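Local coordinates for protein D-alanyl-D-alanine carboxypeptidase (Enterococcus faecalis V583, PDB 5ZHF) that cleaves the C-terminal D-alanine from peptidoglycan-derived pentapeptides, a zinc-dependent carboxypeptidase activity of the M15B family linked to vancomycin resistance, at residues A[96-101]-A[138-143]; A[145-150]-A[191-196]. All coordinates share one frame; numbering follows the deposited sequence.

Interaction 1: A[96-101]-A[138-143]; sequences GYRTTE and SEHQLG. With ZN (zinc ion), chain C.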
loop_
_atom_site.group_PDB
_atom_site.type_symbol
_atom_site.label_atom_id
_atom_site.label_comp_id
_atom_site.label_asym_id
_atom_site.label_seq_id
_atom_site.Cartn_x
_atom_site.Cartn_y
_atom_site.Cartn_z
ATOM N N GLY A 96 -4.283 7.541 -0.647
ATOM C CA GLY A 96 -2.934 7.782 -0.107
ATOM C C GLY A 96 -2.996 7.788 1.422
ATOM O O GLY A 96 -3.359 6.795 2.065
ATOM N N TYR A 97 -2.672 8.935 1.990
ATOM C CA TYR A 97 -2.686 9.121 3.423
ATOM C C TYR A 97 -4.091 8.975 3.962
ATOM O O TYR A 97 -5.056 9.462 3.343
ATOM C CB TYR A 97 -2.149 10.521 3.783
ATOM C CG TYR A 97 -2.208 10.790 5.248
ATOM C CD1 TYR A 97 -1.243 10.262 6.110
ATOM C CD2 TYR A 97 -3.232 11.537 5.790
ATOM C CE1 TYR A 97 -1.310 10.494 7.472
ATOM C CE2 TYR A 97 -3.301 11.770 7.152
ATOM C CZ TYR A 97 -2.328 11.236 7.983
ATOM O OH TYR A 97 -2.378 11.444 9.362
ATOM N N ARG A 98 -4.213 8.348 5.129
ATOM C CA ARG A 98 -5.469 8.270 5.853
ATOM C C ARG A 98 -5.273 8.651 7.305
ATOM O O ARG A 98 -4.298 8.233 7.935
ATOM C CB ARG A 98 -6.015 6.850 5.834
ATOM C CG ARG A 98 -6.354 6.307 4.469
ATOM C CD ARG A 98 -6.766 4.846 4.636
ATOM N NE ARG A 98 -6.855 4.227 3.344
ATOM C CZ ARG A 98 -6.799 2.927 3.092
ATOM N NH1 ARG A 98 -6.686 2.020 4.065
ATOM N NH2 ARG A 98 -6.854 2.535 1.815
ATOM N N THR A 99 -6.225 9.405 7.836
ATOM C CA THR A 99 -6.273 9.687 9.274
ATOM C C THR A 99 -6.759 8.431 10.004
ATOM O O THR A 99 -7.267 7.483 9.389
ATOM C CB THR A 99 -7.240 10.835 9.612
ATOM O OG1 THR A 99 -8.566 10.441 9.288
ATOM C CG2 THR A 99 -6.901 12.138 8.839
ATOM N N THR A 100 -6.621 8.457 11.325
ATOM C CA THR A 100 -7.122 7.386 12.183
ATOM C C THR A 100 -8.605 7.119 11.944
ATOM O O THR A 100 -9.008 5.965 11.757
ATOM C CB THR A 100 -6.874 7.760 13.658
ATOM O OG1 THR A 100 -5.458 7.876 13.869
ATOM C CG2 THR A 100 -7.497 6.726 14.624
ATOM N N GLU A 101 -9.409 8.175 11.925
ATOM C CA GLU A 101 -10.862 8.026 11.703
ATOM C C GLU A 101 -11.171 7.448 10.315
ATOM O O GLU A 101 -12.075 6.630 10.201
ATOM C CB GLU A 101 -11.628 9.342 11.934
ATOM C CG GLU A 101 -13.142 9.301 11.656
ATOM C CD GLU A 101 -13.932 8.244 12.447
ATOM O OE1 GLU A 101 -13.450 7.781 13.510
ATOM O OE2 GLU A 101 -15.063 7.895 12.019
ATOM N N SER A 138 -1.947 0.688 9.788
ATOM C CA SER A 138 -1.988 0.788 8.326
ATOM C C SER A 138 -0.819 1.605 7.824
ATOM O O SER A 138 -0.560 2.687 8.337
ATOM C CB SER A 138 -3.248 1.508 7.849
ATOM O OG SER A 138 -3.217 1.595 6.427
ATOM N N GLU A 139 -0.167 1.135 6.764
ATOM C CA GLU A 139 0.802 1.936 6.072
ATOM C C GLU A 139 0.184 3.210 5.513
ATOM O O GLU A 139 0.900 4.162 5.252
ATOM C CB GLU A 139 1.435 1.193 4.904
ATOM C CG GLU A 139 2.331 0.051 5.287
ATOM C CD GLU A 139 3.067 -0.521 4.105
ATOM O OE1 GLU A 139 2.527 -0.523 2.967
ATOM O OE2 GLU A 139 4.213 -0.967 4.298
ATOM N N HIS A 140 -1.123 3.229 5.275
ATOM C CA HIS A 140 -1.737 4.451 4.781
ATOM C C HIS A 140 -1.604 5.600 5.753
ATOM O O HIS A 140 -1.596 6.747 5.349
ATOM C CB HIS A 140 -3.180 4.244 4.365
ATOM C CG HIS A 140 -3.321 3.468 3.095
ATOM N ND1 HIS A 140 -3.276 4.073 1.857
ATOM C CD2 HIS A 140 -3.482 2.140 2.864
ATOM C CE1 HIS A 140 -3.408 3.153 0.915
ATOM N NE2 HIS A 140 -3.533 1.973 1.495
ATOM N N GLN A 141 -1.467 5.300 7.030
ATOM C CA GLN A 141 -1.283 6.348 8.016
ATOM C C GLN A 141 0.159 6.903 8.068
ATOM O O GLN A 141 0.419 7.882 8.774
ATOM C CB GLN A 141 -1.743 5.847 9.372
ATOM C CG GLN A 141 -3.212 5.477 9.403
ATOM C CD GLN A 141 -3.617 4.879 10.716
ATOM O OE1 GLN A 141 -3.702 3.648 10.845
ATOM N NE2 GLN A 141 -3.817 5.742 11.735
ATOM N N LEU A 142 1.081 6.301 7.325
ATOM C CA LEU A 142 2.425 6.863 7.169
ATOM C C LEU A 142 2.513 7.940 6.123
ATOM O O LEU A 142 3.418 8.779 6.175
ATOM C CB LEU A 142 3.432 5.789 6.770
ATOM C CG LEU A 142 3.719 4.678 7.767
ATOM C CD1 LEU A 142 4.427 3.507 7.089
ATOM C CD2 LEU A 142 4.531 5.252 8.912
ATOM N N GLY A 143 1.651 7.877 5.102
ATOM C CA GLY A 143 1.854 8.675 3.897
ATOM C C GLY A 143 2.800 8.035 2.893
ATOM O O GLY A 143 3.092 8.639 1.856
HETATM ZN ZN ZN C . -3.755 0.084 0.592
HETATM O O HOH W 1 -0.587 9.367 10.951
HETATM O O HOH W 2 -3.355 8.476 10.682
HETATM O O HOH W 3 -4.281 5.706 14.590
HETATM O O HOH W 4 -5.231 -1.555 0.829
#
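The zinc site of this M15B peptidase takes its first ligand, His140, from the loop that packs here on residues 96-101, and Arg98 and Gly96 hold that imidazole from two directions. His140 NE2 binds the zinc ion at 2.1 Å, while ND1, the other ring nitrogen, donates to Gly96 O at 2.7 Å, with the acceptor close to the ring plane. Together the metal and this bond fix the rotation of the ring, with the proton on ND1; the bond probably makes the imidazole a stronger zinc ligand. Over one face lies the guanidinium of Arg98, stacked flat with the planes only 10° apart and NH2 above the middle of the ring. The extended Arg98 chain reaches there along His140 CB, CD lying 3.6 Å from it; NE, NH1 and NH2 are held in turn by Ser95, Gln103 and, in a salt bridge, Asp147. Between the backbones, Arg98 N donates to His140 O at 3.1 Å from well above the carbonyl plane, and Tyr97 CA-H points at the same oxygen. The Tyr97 ring, its CG anti to the backbone N (chi1 177°), turns an edge to the Gln141 carbonyl and Gly143 N. Within 138-143 an ST turn brings Ser138 OG, of the substrate-binding serine, to His140 N at 2.9 Å. Farther out, Gln141 OE1 accepts from Gly136 N, and NE2 meets the other segment through two waters: one receives from NE2 at 3.0 Å and donates to Arg98 O, the other lies 2.6 Å from Thr100 OG1.

Interaction 2: A[145-150]-A[191-196]; sequences AVDINA and PWHYRY. With ZN (zinc ion), chain C.
Asp147 OD1 binds the zinc ion at 2.0 Å, and its other carboxylate oxygen, OD2, forms a salt bridge with Arg98. Across the strand pair His193 ND1 binds the same ion, also at 2.0 Å, so the metal bridges an antiparallel non-hydrogen-bonded pair of a β-sheet. The two ligands stand on one face of the sheet and converge: His193 CG is anti to the backbone N (chi1 -178°), and the imidazole and carboxylate planes are turned 55° apart. On the same face, Ala145 CB packs 3.6 Å from His193 NE2, the nitrogen that Glu139 holds from outside. Trp192 lies alongside Asp147 with its indole nearly perpendicular to the carboxylate; CD1 comes edge-on to OD1 at 3.3 Å, and NE1 donates a long bond to the zinc-bound water. Three backbone bonds zip the strands together: Val146 and Tyr194 exchange a reciprocal pair, each 2.9 Å from N to O, and Ile148 N donates to Trp192 O at 2.8 Å. On the reverse face, Ile148 CD1 reaches Tyr194 CB at 4.2 Å, the two side chains crossing at about a right angle. The two strands occupy the middle of a four-stranded antiparallel sheet, 145-150 next to strand 91-95 and 193-196 next to strand 173-175, while Leu164 of helix 157-167 covers Ile148 and Tyr194.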
loop_
_atom_site.group_PDB
_atom_site.type_symbol
_atom_site.label_atom_id
_atom_site.label_comp_id
_atom_site.label_asym_id
_atom_site.label_seq_id
_atom_site.Cartn_x
_atom_site.Cartn_y
_atom_site.Cartn_z
ATOM N N ALA A 145 2.254 4.907 1.539
ATOM C CA ALA A 145 1.533 3.920 0.737
ATOM C C ALA A 145 0.455 4.547 -0.088
ATOM O O ALA A 145 -0.236 5.492 0.347
ATOM C CB ALA A 145 0.920 2.832 1.614
ATOM N N VAL A 146 0.318 4.008 -1.286
ATOM C CA VAL A 146 -0.735 4.417 -2.197
ATOM C C VAL A 146 -1.450 3.190 -2.739
ATOM O O VAL A 146 -0.821 2.206 -3.100
ATOM C CB VAL A 146 -0.214 5.313 -3.348
ATOM C CG1 VAL A 146 0.114 6.707 -2.839
ATOM C CG2 VAL A 146 0.983 4.698 -4.055
ATOM N N ASP A 147 -2.785 3.272 -2.810
ATOM C CA ASP A 147 -3.542 2.299 -3.587
ATOM C C ASP A 147 -3.675 2.865 -4.962
ATOM O O ASP A 147 -4.174 3.974 -5.124
ATOM C CB ASP A 147 -4.912 2.030 -2.985
ATOM C CG ASP A 147 -4.834 1.423 -1.610
ATOM O OD1 ASP A 147 -3.869 0.679 -1.299
ATOM O OD2 ASP A 147 -5.779 1.646 -0.851
ATOM N N ILE A 148 -3.164 2.141 -5.944
ATOM C CA ILE A 148 -3.092 2.624 -7.295
ATOM C C ILE A 148 -4.074 1.778 -8.087
ATOM O O ILE A 148 -3.959 0.558 -8.087
ATOM C CB ILE A 148 -1.673 2.514 -7.882
ATOM C CG1 ILE A 148 -0.699 3.387 -7.063
ATOM C CG2 ILE A 148 -1.704 2.949 -9.355
ATOM C CD1 ILE A 148 0.773 3.128 -7.399
ATOM N N ASN A 149 -5.040 2.427 -8.725
ATOM C CA ASN A 149 -5.983 1.733 -9.603
ATOM C C ASN A 149 -5.824 2.234 -11.015
ATOM O O ASN A 149 -5.053 3.153 -11.298
ATOM C CB ASN A 149 -7.411 1.964 -9.102
ATOM C CG ASN A 149 -7.746 1.134 -7.882
ATOM O OD1 ASN A 149 -7.143 0.083 -7.621
ATOM N ND2 ASN A 149 -8.753 1.583 -7.148
ATOM N N ALA A 150 -6.584 1.639 -11.925
ATOM C CA ALA A 150 -6.633 2.123 -13.298
ATOM C C ALA A 150 -7.614 3.268 -13.475
ATOM O O ALA A 150 -8.596 3.369 -12.717
ATOM C CB ALA A 150 -6.998 0.985 -14.220
ATOM N N PRO A 191 -3.238 -6.221 -5.083
ATOM C CA PRO A 191 -2.334 -5.816 -6.169
ATOM C C PRO A 191 -2.313 -4.318 -6.468
ATOM O O PRO A 191 -1.523 -3.871 -7.292
ATOM C CB PRO A 191 -2.865 -6.607 -7.384
ATOM C CG PRO A 191 -4.285 -6.872 -7.056
ATOM C CD PRO A 191 -4.316 -7.110 -5.578
ATOM N N TRP A 192 -3.202 -3.570 -5.796
ATOM C CA TRP A 192 -3.244 -2.103 -5.814
ATOM C C TRP A 192 -2.318 -1.412 -4.801
ATOM O O TRP A 192 -2.026 -0.231 -4.977
ATOM C CB TRP A 192 -4.679 -1.615 -5.540
ATOM C CG TRP A 192 -5.290 -2.217 -4.345
ATOM C CD1 TRP A 192 -5.184 -1.791 -3.052
ATOM C CD2 TRP A 192 -6.106 -3.404 -4.298
ATOM N NE1 TRP A 192 -5.865 -2.624 -2.225
ATOM C CE2 TRP A 192 -6.439 -3.626 -2.957
ATOM C CE3 TRP A 192 -6.572 -4.297 -5.262
ATOM C CZ2 TRP A 192 -7.248 -4.698 -2.550
ATOM C CZ3 TRP A 192 -7.363 -5.371 -4.855
ATOM C CH2 TRP A 192 -7.703 -5.547 -3.520
ATOM N N HIS A 193 -1.901 -2.108 -3.741
ATOM C CA HIS A 193 -1.274 -1.419 -2.584
ATOM C C HIS A 193 0.265 -1.415 -2.724
ATOM O O HIS A 193 0.910 -2.461 -2.606
ATOM C CB HIS A 193 -1.706 -2.051 -1.269
ATOM C CG HIS A 193 -1.139 -1.381 -0.060
ATOM N ND1 HIS A 193 -1.898 -0.627 0.809
ATOM C CD2 HIS A 193 0.126 -1.354 0.420
ATOM C CE1 HIS A 193 -1.124 -0.185 1.785
ATOM N NE2 HIS A 193 0.106 -0.631 1.583
ATOM N N TYR A 194 0.815 -0.228 -2.992
ATOM C CA TYR A 194 2.247 0.004 -3.209
ATOM C C TYR A 194 2.843 0.889 -2.102
ATOM O O TYR A 194 2.238 1.888 -1.687
ATOM C CB TYR A 194 2.506 0.543 -4.634
ATOM C CG TYR A 194 2.494 -0.632 -5.582
ATOM C CD1 TYR A 194 1.299 -1.233 -5.972
ATOM C CD2 TYR A 194 3.690 -1.238 -5.991
ATOM C CE1 TYR A 194 1.299 -2.371 -6.792
ATOM C CE2 TYR A 194 3.700 -2.364 -6.788
ATOM C CZ TYR A 194 2.506 -2.952 -7.174
ATOM O OH TYR A 194 2.578 -4.090 -7.944
ATOM N N ARG A 195 4.024 0.478 -1.623
ATOM C CA ARG A 195 4.706 1.099 -0.467
ATOM C C ARG A 195 6.040 1.627 -0.932
ATOM O O ARG A 195 6.801 0.904 -1.591
ATOM C CB ARG A 195 4.905 0.049 0.633
ATOM C CG ARG A 195 5.941 0.356 1.708
ATOM C CD ARG A 195 5.640 1.611 2.511
ATOM N NE ARG A 195 6.851 1.959 3.245
ATOM C CZ ARG A 195 7.201 1.522 4.438
ATOM N NH1 ARG A 195 6.393 0.754 5.167
ATOM N NH2 ARG A 195 8.379 1.913 4.939
ATOM N N TYR A 196 6.326 2.885 -0.603
ATOM C CA TYR A 196 7.625 3.455 -0.891
ATOM C C TYR A 196 8.641 3.004 0.168
ATOM O O TYR A 196 8.452 3.258 1.364
ATOM C CB TYR A 196 7.589 4.970 -0.886
ATOM C CG TYR A 196 8.926 5.560 -1.283
ATOM C CD1 TYR A 196 9.329 5.590 -2.615
ATOM C CD2 TYR A 196 9.820 6.029 -0.306
ATOM C CE1 TYR A 196 10.558 6.122 -2.985
ATOM C CE2 TYR A 196 11.053 6.562 -0.667
ATOM C CZ TYR A 196 11.422 6.605 -1.986
ATOM O OH TYR A 196 12.635 7.151 -2.357
HETATM ZN ZN ZN C . -3.755 0.084 0.592
HETATM O O HOH W 4 -5.231 -1.555 0.829
#

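Overall arrangement
Interactions 1 and 2 meet at one zinc ion: the loop 138-143 supplies His140, and the strands of interaction 2 supply Asp147 and His193, with a water that Trp192 also touches completing the four ligands. Though the contact centres are about 13 Å apart, His140 NE2 lies 3.1 Å from both Asp147 OD1 and His193 ND1. Second-shell groups tie them further. Arg98 spans two ligands, stacked on one and paired with the other. Glu139 probably accepts from His193 NE2 at OE1, 2.8 Å away, and its OE2 forms a salt bridge with Arg195 NH1 at 2.9 Å. Substrate-binding Ser138 and the probable proton donor/acceptor Glu190 precede His140 and Trp192 by two residues each.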